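Citrate synthase (Metallosphaera sedula, PDB 6ABW) probably catalyses the condensation of acetyl-CoA with oxaloacetate and water to give citrate and CoA, the entry step of the tricarboxylic acid cycle. Local coordinates at residues A[148-153]-A[338-343]; A[181-186]-A[284-289]; A[236-241]-A[331-336]; A[242-247]-A[251-256]. All coordinates share one frame; numbering follows the deposited sequence.

Interaction 1: residues A[148-153]-A[338-343]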
loop_
_atom_site.group_PDB
_atom_site.type_symbol
_atom_site.label_atom_id
_atom_site.label_comp_id
_atom_site.label_asym_id
_atom_site.label_seq_id
_atom_site.Cartn_x
_atom_site.Cartn_y
_atom_site.Cartn_z
ATOM N N ARG A 148 -0.137 -9.549 21.255
ATOM C CA ARG A 148 -0.345 -9.197 22.644
ATOM C C ARG A 148 -1.516 -8.197 22.841
ATOM O O ARG A 148 -2.355 -8.335 23.738
ATOM C CB ARG A 148 0.963 -8.755 23.237
ATOM C CG ARG A 148 1.918 -9.930 23.424
ATOM C CD ARG A 148 3.264 -9.462 23.934
ATOM N NE ARG A 148 3.215 -9.110 25.353
ATOM C CZ ARG A 148 3.296 -9.982 26.361
ATOM N NH1 ARG A 148 3.176 -9.532 27.588
ATOM N NH2 ARG A 148 3.395 -11.305 26.167
ATOM N N ALA A 149 -1.644 -7.230 21.950
ATOM C CA ALA A 149 -2.836 -6.405 21.901
ATOM C C ALA A 149 -4.131 -7.142 21.754
ATOM O O ALA A 149 -5.114 -6.879 22.472
ATOM C CB ALA A 149 -2.734 -5.314 20.878
ATOM N N LYS A 150 -4.162 -8.079 20.816
ATOM C CA LYS A 150 -5.379 -8.827 20.563
ATOM C C LYS A 150 -5.740 -9.728 21.775
ATOM O O LYS A 150 -6.923 -9.910 22.059
ATOM C CB LYS A 150 -5.276 -9.608 19.263
ATOM C CG LYS A 150 -5.365 -8.710 18.042
ATOM C CD LYS A 150 -5.199 -9.501 16.730
ATOM C CE LYS A 150 -6.424 -10.318 16.340
ATOM N NZ LYS A 150 -7.737 -9.616 16.216
ATOM N N GLU A 151 -4.750 -10.186 22.486
ATOM C CA GLU A 151 -4.914 -11.012 23.656
ATOM C C GLU A 151 -5.149 -10.153 24.940
ATOM O O GLU A 151 -5.483 -10.717 25.970
ATOM C CB GLU A 151 -3.692 -11.872 23.852
ATOM C CG GLU A 151 -3.371 -12.967 22.847
ATOM C CD GLU A 151 -4.284 -14.203 22.865
ATOM O OE1 GLU A 151 -5.497 -14.127 22.437
ATOM O OE2 GLU A 151 -3.735 -15.292 23.232
ATOM N N GLY A 152 -4.963 -8.833 24.886
ATOM C CA GLY A 152 -5.179 -7.923 26.028
ATOM C C GLY A 152 -4.061 -8.037 27.035
ATOM O O GLY A 152 -4.297 -7.861 28.206
ATOM N N LYS A 153 -2.831 -8.324 26.586
ATOM C CA LYS A 153 -1.649 -8.358 27.464
ATOM C C LYS A 153 -0.833 -7.090 27.332
ATOM O O LYS A 153 -0.883 -6.381 26.319
ATOM C CB LYS A 153 -0.721 -9.491 27.080
ATOM C CG LYS A 153 -1.275 -10.890 27.306
ATOM C CD LYS A 153 -0.191 -11.871 26.829
ATOM C CE LYS A 153 -0.268 -13.258 27.420
ATOM N NZ LYS A 153 -1.636 -13.779 27.226
ATOM N N PRO A 338 -2.490 -18.146 18.253
ATOM C CA PRO A 338 -3.835 -18.410 17.779
ATOM C C PRO A 338 -3.932 -18.392 16.235
ATOM O O PRO A 338 -3.151 -17.693 15.572
ATOM C CB PRO A 338 -4.668 -17.311 18.430
ATOM C CG PRO A 338 -3.750 -16.537 19.295
ATOM C CD PRO A 338 -2.353 -16.919 19.067
ATOM N N VAL A 339 -5.003 -18.971 15.729
ATOM C CA VAL A 339 -5.250 -19.045 14.299
ATOM C C VAL A 339 -5.258 -17.616 13.659
ATOM O O VAL A 339 -4.785 -17.402 12.553
ATOM C CB VAL A 339 -6.554 -19.775 13.984
ATOM C CG1 VAL A 339 -6.854 -19.760 12.476
ATOM C CG2 VAL A 339 -6.434 -21.236 14.464
ATOM N N TYR A 340 -5.755 -16.632 14.371
ATOM C CA TYR A 340 -5.854 -15.288 13.812
ATOM C C TYR A 340 -4.496 -14.660 13.473
ATOM O O TYR A 340 -4.457 -13.602 12.833
ATOM C CB TYR A 340 -6.713 -14.305 14.665
ATOM C CG TYR A 340 -6.237 -14.021 16.068
ATOM C CD1 TYR A 340 -5.083 -13.295 16.300
ATOM C CD2 TYR A 340 -6.989 -14.440 17.190
ATOM C CE1 TYR A 340 -4.654 -12.996 17.579
ATOM C CE2 TYR A 340 -6.543 -14.167 18.476
ATOM C CZ TYR A 340 -5.406 -13.434 18.667
ATOM O OH TYR A 340 -4.943 -13.154 19.933
ATOM N N MET A 341 -3.416 -15.237 13.941
ATOM C CA MET A 341 -2.093 -14.731 13.709
ATOM C C MET A 341 -1.448 -15.386 12.505
ATOM O O MET A 341 -0.357 -14.936 12.167
ATOM C CB MET A 341 -1.147 -14.965 14.907
ATOM C CG MET A 341 -1.454 -14.109 16.143
ATOM S SD MET A 341 -1.449 -12.352 15.851
ATOM C CE MET A 341 0.242 -12.055 15.407
ATOM N N PHE A 342 -2.017 -16.422 11.858
ATOM C CA PHE A 342 -1.178 -17.169 10.936
ATOM C C PHE A 342 -0.650 -16.391 9.697
ATOM O O PHE A 342 0.513 -16.516 9.328
ATOM C CB PHE A 342 -1.861 -18.449 10.490
ATOM C CG PHE A 342 -2.138 -19.483 11.571
ATOM C CD1 PHE A 342 -1.625 -19.398 12.821
ATOM C CD2 PHE A 342 -2.907 -20.593 11.217
ATOM C CE1 PHE A 342 -1.939 -20.404 13.764
ATOM C CE2 PHE A 342 -3.210 -21.595 12.104
ATOM C CZ PHE A 342 -2.711 -21.497 13.401
ATOM N N THR A 343 -1.511 -15.581 9.093
ATOM C CA THR A 343 -1.082 -14.792 7.962
ATOM C C THR A 343 -0.063 -13.702 8.393
ATOM O O THR A 343 0.794 -13.340 7.603
ATOM C CB THR A 343 -2.282 -14.245 7.164
ATOM O OG1 THR A 343 -2.933 -15.395 6.571
ATOM C CG2 THR A 343 -1.823 -13.335 6.026
#

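Interaction 2: residues A[181-186]-A[284-289]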
loop_
_atom_site.group_PDB
_atom_site.type_symbol
_atom_site.label_atom_id
_atom_site.label_comp_id
_atom_site.label_asym_id
_atom_site.label_seq_id
_atom_site.Cartn_x
_atom_site.Cartn_y
_atom_site.Cartn_z
ATOM N N GLU A 181 11.130 -25.547 20.100
ATOM C CA GLU A 181 10.222 -24.454 19.727
ATOM C C GLU A 181 10.985 -23.385 18.947
ATOM O O GLU A 181 10.499 -22.897 17.906
ATOM C CB GLU A 181 9.501 -23.865 20.909
ATOM C CG GLU A 181 8.463 -24.734 21.558
ATOM C CD GLU A 181 7.903 -24.088 22.858
ATOM O OE1 GLU A 181 8.626 -23.632 23.758
ATOM O OE2 GLU A 181 6.699 -23.921 22.947
ATOM N N VAL A 182 12.184 -23.023 19.398
ATOM C CA VAL A 182 12.985 -22.107 18.714
ATOM C C VAL A 182 13.315 -22.587 17.321
ATOM O O VAL A 182 13.231 -21.814 16.364
ATOM C CB VAL A 182 14.297 -21.743 19.456
ATOM C CG1 VAL A 182 15.179 -20.884 18.613
ATOM C CG2 VAL A 182 13.911 -21.085 20.766
ATOM N N LYS A 183 13.715 -23.838 17.209
ATOM C CA LYS A 183 14.157 -24.331 15.937
ATOM C C LYS A 183 12.933 -24.332 14.931
ATOM O O LYS A 183 13.094 -24.090 13.688
ATOM C CB LYS A 183 14.759 -25.717 16.111
ATOM C CG LYS A 183 15.137 -26.374 14.791
ATOM C CD LYS A 183 16.312 -25.742 14.049
ATOM C CE LYS A 183 16.740 -26.504 12.773
ATOM N NZ LYS A 183 17.779 -25.716 12.069
ATOM N N ALA A 184 11.775 -24.659 15.420
ATOM C CA ALA A 184 10.544 -24.723 14.553
ATOM C C ALA A 184 10.225 -23.320 14.034
ATOM O O ALA A 184 9.836 -23.130 12.908
ATOM C CB ALA A 184 9.362 -25.296 15.326
ATOM N N MET A 185 10.338 -22.355 14.896
ATOM C CA MET A 185 10.035 -20.922 14.514
ATOM C C MET A 185 11.070 -20.440 13.531
ATOM O O MET A 185 10.759 -19.795 12.517
ATOM C CB MET A 185 9.957 -20.080 15.772
ATOM C CG MET A 185 9.603 -18.604 15.469
ATOM S SD MET A 185 7.860 -18.476 15.013
ATOM C CE MET A 185 7.935 -17.420 13.578
ATOM N N ASP A 186 12.342 -20.772 13.757
ATOM C CA ASP A 186 13.391 -20.418 12.863
ATOM C C ASP A 186 13.149 -21.035 11.494
ATOM O O ASP A 186 13.305 -20.378 10.403
ATOM C CB ASP A 186 14.786 -20.880 13.433
ATOM C CG ASP A 186 15.911 -20.377 12.607
ATOM O OD1 ASP A 186 16.184 -19.116 12.605
ATOM O OD2 ASP A 186 16.498 -21.230 11.882
ATOM N N LYS A 284 6.053 -30.210 8.052
ATOM C CA LYS A 284 5.591 -31.434 8.713
ATOM C C LYS A 284 6.551 -31.962 9.779
ATOM O O LYS A 284 6.138 -32.301 10.900
ATOM C CB LYS A 284 5.300 -32.511 7.684
ATOM C CG LYS A 284 4.678 -33.737 8.366
ATOM C CD LYS A 284 4.343 -34.795 7.389
ATOM C CE LYS A 284 3.778 -35.996 8.150
ATOM N NZ LYS A 284 3.475 -37.038 7.122
ATOM N N LYS A 285 7.809 -32.008 9.428
ATOM C CA LYS A 285 8.887 -32.486 10.297
ATOM C C LYS A 285 8.863 -31.732 11.594
ATOM O O LYS A 285 8.889 -32.328 12.678
ATOM C CB LYS A 285 10.191 -32.269 9.584
ATOM C CG LYS A 285 11.480 -32.598 10.332
ATOM C CD LYS A 285 12.631 -32.155 9.404
ATOM C CE LYS A 285 13.909 -32.972 9.527
ATOM N NZ LYS A 285 14.641 -32.539 10.732
ATOM N N TYR A 286 8.775 -30.387 11.495
ATOM C CA TYR A 286 8.839 -29.566 12.656
ATOM C C TYR A 286 7.556 -29.585 13.429
ATOM O O TYR A 286 7.598 -29.459 14.623
ATOM C CB TYR A 286 9.340 -28.130 12.333
ATOM C CG TYR A 286 10.816 -28.146 12.050
ATOM C CD1 TYR A 286 11.765 -28.236 13.109
ATOM C CD2 TYR A 286 11.276 -28.202 10.803
ATOM C CE1 TYR A 286 13.107 -28.300 12.839
ATOM C CE2 TYR A 286 12.621 -28.261 10.517
ATOM C CZ TYR A 286 13.539 -28.328 11.543
ATOM O OH TYR A 286 14.882 -28.438 11.142
ATOM N N ALA A 287 6.410 -29.827 12.776
ATOM C CA ALA A 287 5.148 -29.948 13.477
ATOM C C ALA A 287 5.071 -31.152 14.456
ATOM O O ALA A 287 4.514 -31.055 15.517
ATOM C CB ALA A 287 4.023 -30.068 12.473
ATOM N N LYS A 288 5.633 -32.270 14.016
ATOM C CA LYS A 288 5.656 -33.535 14.761
ATOM C C LYS A 288 6.313 -33.396 16.137
ATOM O O LYS A 288 5.711 -33.587 17.165
ATOM C CB LYS A 288 6.400 -34.575 13.932
ATOM C CG LYS A 288 6.489 -35.909 14.667
ATOM C CD LYS A 288 6.434 -37.088 13.724
ATOM C CE LYS A 288 6.213 -38.339 14.573
ATOM N NZ LYS A 288 6.196 -39.511 13.670
ATOM N N VAL A 289 7.515 -32.900 16.149
ATOM C CA VAL A 289 8.219 -32.635 17.397
ATOM C C VAL A 289 7.473 -31.797 18.449
ATOM O O VAL A 289 7.189 -32.226 19.584
ATOM C CB VAL A 289 9.532 -31.885 17.047
ATOM C CG1 VAL A 289 10.416 -31.777 18.289
ATOM C CG2 VAL A 289 10.234 -32.539 15.851
#

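Interaction 3: residues A[236-241]-A[331-336]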
loop_
_atom_site.group_PDB
_atom_site.type_symbol
_atom_site.label_atom_id
_atom_site.label_comp_id
_atom_site.label_asym_id
_atom_site.label_seq_id
_atom_site.Cartn_x
_atom_site.Cartn_y
_atom_site.Cartn_z
ATOM N N GLU A 236 -7.186 -21.050 6.502
ATOM C CA GLU A 236 -8.266 -21.801 5.872
ATOM C C GLU A 236 -7.928 -23.328 5.952
ATOM O O GLU A 236 -8.823 -24.155 6.193
ATOM C CB GLU A 236 -8.464 -21.405 4.417
ATOM C CG GLU A 236 -9.191 -20.066 4.271
ATOM C CD GLU A 236 -10.507 -20.021 5.077
ATOM O OE1 GLU A 236 -10.666 -19.194 6.023
ATOM O OE2 GLU A 236 -11.358 -20.873 4.819
ATOM N N ALA A 237 -6.672 -23.664 5.745
ATOM C CA ALA A 237 -6.265 -25.065 5.820
ATOM C C ALA A 237 -6.477 -25.582 7.257
ATOM O O ALA A 237 -6.987 -26.656 7.437
ATOM C CB ALA A 237 -4.816 -25.226 5.431
ATOM N N PHE A 238 -6.051 -24.821 8.252
ATOM C CA PHE A 238 -6.055 -25.262 9.636
ATOM C C PHE A 238 -7.501 -25.318 10.185
ATOM O O PHE A 238 -7.799 -26.191 11.000
ATOM C CB PHE A 238 -5.239 -24.332 10.462
ATOM C CG PHE A 238 -5.023 -24.787 11.877
ATOM C CD1 PHE A 238 -3.960 -25.606 12.224
ATOM C CD2 PHE A 238 -5.889 -24.381 12.857
ATOM C CE1 PHE A 238 -3.764 -25.998 13.544
ATOM C CE2 PHE A 238 -5.721 -24.821 14.147
ATOM C CZ PHE A 238 -4.680 -25.646 14.485
ATOM N N LYS A 239 -8.363 -24.451 9.679
ATOM C CA LYS A 239 -9.780 -24.442 10.061
ATOM C C LYS A 239 -10.523 -25.712 9.718
ATOM O O LYS A 239 -11.437 -26.073 10.462
ATOM C CB LYS A 239 -10.548 -23.226 9.537
ATOM C CG LYS A 239 -10.299 -21.994 10.392
ATOM C CD LYS A 239 -10.818 -20.742 9.673
ATOM C CE LYS A 239 -10.506 -19.532 10.525
ATOM N NZ LYS A 239 -10.778 -18.292 9.740
ATOM N N GLN A 240 -10.059 -26.425 8.692
ATOM C CA GLN A 240 -10.518 -27.781 8.446
ATOM C C GLN A 240 -10.281 -28.706 9.635
ATOM O O GLN A 240 -11.196 -29.438 10.045
ATOM C CB GLN A 240 -9.823 -28.385 7.237
ATOM C CG GLN A 240 -10.084 -27.605 5.976
ATOM C CD GLN A 240 -9.248 -28.149 4.818
ATOM O OE1 GLN A 240 -9.809 -28.428 3.744
ATOM N NE2 GLN A 240 -7.899 -28.234 5.003
ATOM N N PHE A 241 -9.121 -28.627 10.247
ATOM C CA PHE A 241 -8.767 -29.471 11.388
ATOM C C PHE A 241 -9.607 -29.118 12.612
ATOM O O PHE A 241 -10.036 -29.986 13.387
ATOM C CB PHE A 241 -7.291 -29.428 11.766
ATOM C CG PHE A 241 -6.319 -29.427 10.602
ATOM C CD1 PHE A 241 -6.580 -30.152 9.418
ATOM C CD2 PHE A 241 -5.171 -28.676 10.653
ATOM C CE1 PHE A 241 -5.710 -30.109 8.336
ATOM C CE2 PHE A 241 -4.283 -28.637 9.594
ATOM C CZ PHE A 241 -4.532 -29.351 8.422
ATOM N N VAL A 331 2.317 -25.988 13.040
ATOM C CA VAL A 331 3.518 -25.468 13.690
ATOM C C VAL A 331 3.179 -24.227 14.509
ATOM O O VAL A 331 3.492 -24.148 15.714
ATOM C CB VAL A 331 4.630 -25.175 12.674
ATOM C CG1 VAL A 331 5.801 -24.497 13.318
ATOM C CG2 VAL A 331 5.135 -26.466 12.036
ATOM N N PHE A 332 2.501 -23.272 13.900
ATOM C CA PHE A 332 2.218 -22.030 14.629
ATOM C C PHE A 332 1.326 -22.237 15.850
ATOM O O PHE A 332 1.580 -21.681 16.963
ATOM C CB PHE A 332 1.579 -20.989 13.701
ATOM C CG PHE A 332 2.416 -20.576 12.530
ATOM C CD1 PHE A 332 3.788 -20.370 12.616
ATOM C CD2 PHE A 332 1.754 -20.336 11.285
ATOM C CE1 PHE A 332 4.507 -19.961 11.533
ATOM C CE2 PHE A 332 2.537 -19.907 10.209
ATOM C CZ PHE A 332 3.875 -19.693 10.405
ATOM N N TYR A 333 0.331 -23.072 15.684
ATOM C CA TYR A 333 -0.562 -23.422 16.805
ATOM C C TYR A 333 0.198 -24.102 17.936
ATOM O O TYR A 333 0.006 -23.727 19.100
ATOM C CB TYR A 333 -1.684 -24.345 16.312
ATOM C CG TYR A 333 -2.784 -24.473 17.311
ATOM C CD1 TYR A 333 -3.766 -23.521 17.409
ATOM C CD2 TYR A 333 -2.781 -25.533 18.223
ATOM C CE1 TYR A 333 -4.798 -23.671 18.338
ATOM C CE2 TYR A 333 -3.773 -25.672 19.163
ATOM C CZ TYR A 333 -4.763 -24.744 19.225
ATOM O OH TYR A 333 -5.753 -24.927 20.164
ATOM N N ALA A 334 1.084 -25.020 17.591
ATOM C CA ALA A 334 1.853 -25.807 18.584
ATOM C C ALA A 334 2.798 -24.860 19.357
ATOM O O ALA A 334 3.101 -25.091 20.502
ATOM C CB ALA A 334 2.638 -26.861 17.847
ATOM N N LEU A 335 3.268 -23.782 18.693
ATOM C CA LEU A 335 4.071 -22.750 19.317
ATOM C C LEU A 335 3.298 -21.880 20.292
ATOM O O LEU A 335 3.954 -21.193 21.083
ATOM C CB LEU A 335 4.759 -21.874 18.292
ATOM C CG LEU A 335 5.833 -22.590 17.485
ATOM C CD1 LEU A 335 6.230 -21.762 16.320
ATOM C CD2 LEU A 335 7.086 -22.953 18.348
ATOM N N GLY A 336 1.963 -21.844 20.217
ATOM C CA GLY A 336 1.098 -20.990 21.068
ATOM C C GLY A 336 0.393 -19.875 20.353
ATOM O O GLY A 336 -0.266 -19.066 20.985
#

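Interaction 4: residues A[242-247]-A[251-256]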
loop_
_atom_site.group_PDB
_atom_site.type_symbol
_atom_site.label_atom_id
_atom_site.label_comp_id
_atom_site.label_asym_id
_atom_site.label_seq_id
_atom_site.Cartn_x
_atom_site.Cartn_y
_atom_site.Cartn_z
ATOM N N VAL A 242 -9.842 -27.836 12.781
ATOM C CA VAL A 242 -10.657 -27.372 13.878
ATOM C C VAL A 242 -12.106 -27.874 13.772
ATOM O O VAL A 242 -12.656 -28.376 14.747
ATOM C CB VAL A 242 -10.650 -25.853 13.970
ATOM C CG1 VAL A 242 -11.625 -25.367 15.081
ATOM C CG2 VAL A 242 -9.239 -25.353 14.216
ATOM N N GLU A 243 -12.639 -27.849 12.576
ATOM C CA GLU A 243 -13.968 -28.320 12.302
ATOM C C GLU A 243 -14.098 -29.841 12.529
ATOM O O GLU A 243 -15.122 -30.332 13.022
ATOM C CB GLU A 243 -14.291 -27.937 10.859
ATOM C CG GLU A 243 -15.677 -28.264 10.330
ATOM C CD GLU A 243 -15.909 -27.503 9.031
ATOM O OE1 GLU A 243 -15.826 -26.247 9.070
ATOM O OE2 GLU A 243 -16.074 -28.141 7.974
ATOM N N ILE A 244 -13.077 -30.571 12.138
ATOM C CA ILE A 244 -13.030 -32.026 12.381
ATOM C C ILE A 244 -13.005 -32.297 13.902
ATOM O O ILE A 244 -13.797 -33.131 14.394
ATOM C CB ILE A 244 -11.855 -32.681 11.641
ATOM C CG1 ILE A 244 -12.057 -32.585 10.144
ATOM C CG2 ILE A 244 -11.674 -34.131 12.080
ATOM C CD1 ILE A 244 -10.799 -32.795 9.357
ATOM N N GLY A 245 -12.184 -31.574 14.658
ATOM C CA GLY A 245 -12.248 -31.629 16.112
ATOM C C GLY A 245 -11.516 -32.750 16.771
ATOM O O GLY A 245 -10.746 -32.520 17.682
ATOM N N GLU A 246 -11.693 -33.982 16.301
ATOM C CA GLU A 246 -11.088 -35.199 16.899
ATOM C C GLU A 246 -10.633 -36.140 15.770
ATOM O O GLU A 246 -11.337 -36.211 14.749
ATOM C CB GLU A 246 -12.120 -35.954 17.735
ATOM C CG GLU A 246 -12.711 -35.167 18.880
ATOM C CD GLU A 246 -11.693 -34.872 19.985
ATOM O OE1 GLU A 246 -10.682 -35.601 20.047
ATOM O OE2 GLU A 246 -11.888 -33.916 20.807
ATOM N N PRO A 247 -9.475 -36.780 15.918
ATOM C CA PRO A 247 -8.957 -37.606 14.828
ATOM C C PRO A 247 -9.896 -38.694 14.270
ATOM O O PRO A 247 -9.932 -38.964 13.043
ATOM C CB PRO A 247 -7.729 -38.301 15.452
ATOM C CG PRO A 247 -7.276 -37.337 16.492
ATOM C CD PRO A 247 -8.518 -36.727 17.056
ATOM N N GLU A 251 -12.253 -39.164 8.794
ATOM C CA GLU A 251 -12.785 -39.887 7.635
ATOM C C GLU A 251 -14.180 -39.464 7.268
ATOM O O GLU A 251 -14.488 -39.254 6.096
ATOM C CB GLU A 251 -12.795 -41.397 7.872
ATOM C CG GLU A 251 -11.431 -41.983 7.634
ATOM C CD GLU A 251 -11.339 -43.532 7.737
ATOM O OE1 GLU A 251 -12.408 -44.273 7.741
ATOM O OE2 GLU A 251 -10.133 -43.959 7.744
ATOM N N SER A 252 -15.027 -39.293 8.285
ATOM C CA SER A 252 -16.391 -38.835 8.059
ATOM C C SER A 252 -16.470 -37.425 7.458
ATOM O O SER A 252 -17.222 -37.216 6.483
ATOM C CB SER A 252 -17.259 -38.949 9.350
ATOM O OG SER A 252 -18.506 -38.304 9.176
ATOM N N TRP A 253 -15.688 -36.488 8.003
ATOM C CA TRP A 253 -15.599 -35.173 7.448
ATOM C C TRP A 253 -15.148 -35.225 5.968
ATOM O O TRP A 253 -15.705 -34.516 5.130
ATOM C CB TRP A 253 -14.661 -34.325 8.269
ATOM C CG TRP A 253 -14.510 -32.902 7.836
ATOM C CD1 TRP A 253 -15.146 -31.810 8.361
ATOM C CD2 TRP A 253 -13.592 -32.408 6.846
ATOM N NE1 TRP A 253 -14.743 -30.675 7.690
ATOM C CE2 TRP A 253 -13.771 -31.018 6.776
ATOM C CE3 TRP A 253 -12.634 -33.025 5.987
ATOM C CZ2 TRP A 253 -13.019 -30.210 5.931
ATOM C CZ3 TRP A 253 -11.896 -32.216 5.131
ATOM C CH2 TRP A 253 -12.100 -30.824 5.081
ATOM N N PHE A 254 -14.145 -36.019 5.713
ATOM C CA PHE A 254 -13.568 -36.128 4.330
ATOM C C PHE A 254 -14.649 -36.735 3.413
ATOM O O PHE A 254 -14.873 -36.215 2.313
ATOM C CB PHE A 254 -12.332 -37.013 4.316
ATOM C CG PHE A 254 -11.579 -37.015 2.996
ATOM C CD1 PHE A 254 -10.632 -36.043 2.688
ATOM C CD2 PHE A 254 -11.753 -38.031 2.096
ATOM C CE1 PHE A 254 -9.930 -36.074 1.434
ATOM C CE2 PHE A 254 -11.026 -38.087 0.907
ATOM C CZ PHE A 254 -10.131 -37.096 0.573
ATOM N N LYS A 255 -15.328 -37.798 3.868
ATOM C CA LYS A 255 -16.464 -38.381 3.071
ATOM C C LYS A 255 -17.553 -37.365 2.715
ATOM O O LYS A 255 -17.971 -37.203 1.539
ATOM C CB LYS A 255 -17.006 -39.618 3.771
ATOM C CG LYS A 255 -18.156 -40.334 3.025
ATOM C CD LYS A 255 -17.837 -40.620 1.559
ATOM C CE LYS A 255 -18.981 -41.360 0.846
ATOM N NZ LYS A 255 -18.912 -42.788 1.151
ATOM N N ARG A 256 -17.972 -36.598 3.706
ATOM C CA ARG A 256 -19.038 -35.622 3.551
ATOM C C ARG A 256 -18.646 -34.367 2.755
ATOM O O ARG A 256 -19.302 -34.028 1.792
ATOM C CB ARG A 256 -19.628 -35.311 4.966
ATOM C CG ARG A 256 -20.159 -36.597 5.720
ATOM C CD ARG A 256 -20.383 -36.446 7.249
ATOM N NE ARG A 256 -20.442 -35.033 7.609
ATOM C CZ ARG A 256 -19.558 -34.360 8.372
ATOM N NH1 ARG A 256 -19.704 -33.045 8.506
ATOM N NH2 ARG A 256 -18.567 -34.959 9.046
#

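Interaction 1: residues A[148-153]-A[338-343]
The phenol of Tyr340 reaches the last turn of helix 128-151 and gives its hydrogen to Glu151: OH to OE1 is 2.7 Å. Tyr340 OH meets that oxygen from above the carboxylate, about 60° out of its plane, while OE1 itself sits in the plane of the ring at its edge; the two flat groups are turned 72° apart. The bend of Glu151 at chi2 (-72°) folds the carboxylate back to the phenol.

The second kind of contact lies over a face of the same ring. Lys150 and Tyr340 run past each other in opposite directions, and Lys150 CE lies 3.3 Å from Tyr340 CD1, a CH-pi contact. Beyond it NZ stands over the face, 4.7 Å from the ring centroid, a cation-pi arrangement, although the ammonium is also hydrogen-bonded to the carbonyl oxygen of Ser102. Pro338 CB packs on the opposite face of the ring, toward the rim.

A leucine in place of Tyr340 would probably leave Glu151 without its phenol donor and the lysine without an aromatic face. The contact pins the C-terminal end of helix 128-151, closed by a Schellman motif at Gly152, to the short 3-10 turn leading into helix 342-365. Its chemistry pairs a direct bond to an anion with the pi face offered to a cation, so one tyrosine probably helps to balance both a carboxylate and an ammonium that has its hydrogen bond elsewhere.

Interaction 2: residues A[181-186]-A[284-289]
Two helices of the largely alpha-helical citrate synthase fold, 179-191 and 278-292, come close here, with the CA atoms of Ala184 and Tyr286 only 5.5 Å apart. The small alanine permits that approach: its CB lies 4.1 Å from Tyr286 CB, and the tyrosine ring continues alongside the first helix, bringing CD1 to 4.0 Å from Ala184 CA. Farther out the ring meets Lys183, whose chain crosses it obliquely. Lys183 CG touches Tyr286 CE1 at 3.4 Å, and Lys183 CE comes to 3.1 Å from Tyr286 OH. The lysine bends at chi2 (69°) and then runs straight, which carries CE along the ring to the phenol; its ammonium goes on to the carbonyl oxygen of Val51. No hydrogen bond joins the two segments, and the contact rests on packing, with the lysine methylene close against the phenol oxygen. Cutting Tyr286 back to a serine is likely to open a gap beside Ala184 and leave the aliphatic part of Lys183 without its packing partner. Around this pair, Tyr286 also rests on Val51 and Glu52 of helix 47-53, Ala287 packs on Val330 and Val331 of helix 325-335, and Met185 turns to Phe168 and Leu169 of helix 164-173.

Interaction 3: residues A[236-241]-A[331-336]
Phe238 and Tyr333 meet through the far end of one ring and the near end of the other. Phe238 CZ lies 3.6 Å from Tyr333 CG and 3.7 Å from CB of the same tyrosine, so the phenylalanine touches the root of the tyrosine, well short of its hydroxyl. Both side chains leave their helices in the same way, CG anti to the backbone N (chi1 -172° in Phe238 and -167° in Tyr333), but from their different backbones they end up crossing at about a right angle. Their ring planes nevertheless differ by only 31°. With centroids 5.2 Å apart the pair is oblique, and Phe238 CE2 still comes within 4.0 Å of Tyr333 CD1.

Tyr300 from helix 295-315 packs edge-to-face with both rings, and Phe342 makes a further edge-to-face pair with Phe238. Within helix 233-244, Gln240 NE2 returns to Ala237 O, 3.0 Å away, in the carbonyl plane and on a lone pair, while OE1 accepts from Met266 N. The side chain of Phe238 is about 8 Å from that of Asp325, the predicted active-site residue. The chemistry between helices 233-244 and 325-335 is therefore purely apolar here, dispersion between aromatic carbons within a cluster of four rings.

Interaction 4: residues A[242-247]-A[251-256]
Trp253 lies across the last turn of helix 233-244, its indole gripped from two directions: over one face and at the N-H edge. Over the face comes Ile244, whose side chain crosses that of the tryptophan at about a right angle. Its CG1 sits 3.4 Å from Trp253 CG, over the face of the five-membered ring, a CH-pi contact, and CD1 carries on toward the six-membered ring, 3.8 Å from CE3. At the edge, Trp253 NE1 donates to Glu243 OE2 at 2.9 Å, nearly straight at 169°. The acceptor lies close to the indole plane, whereas the donor reaches the carboxylate on its anti side, tilted out of the carboxylate plane, the two planes being 55° apart. An extended Glu243 chain, with CG anti to the backbone N (chi1 -177°), spans the distance to the indole. The contact closes the turn between helices 233-244 and 250-260: a carboxylate oxygen, probably charged, takes the indole N-H, and the isoleucine over one face helps hold the ring's tilt.

In the fold
Helix 233-244 is shared by interactions 3 and 4, and interaction 3 touches all three others. Against interaction 1, Val339 CG2 is 3.6 Å from Phe238 CD2, and Phe342 CE1 is 3.6 Å from Phe332 CB. Interaction 2, on helices 179-191 and 278-292, adjoins interaction 3, with Met185 SD 3.9 Å from Leu335 CD1, whereas interactions 1 and 2 do not touch. Interaction 4 continues along helix 233-244, and Gln240 OE1 meets Trp253 CH2 at 3.6 Å. Interactions 3 and 4 lie toward the bound substrate acetyl-CoA, which touches Glu236 and is about 10 Å from the side chains of both Phe238 and Trp253. The side chain of Trp253 is about 4 Å from that of Leu265, an acetyl-CoA-binding residue.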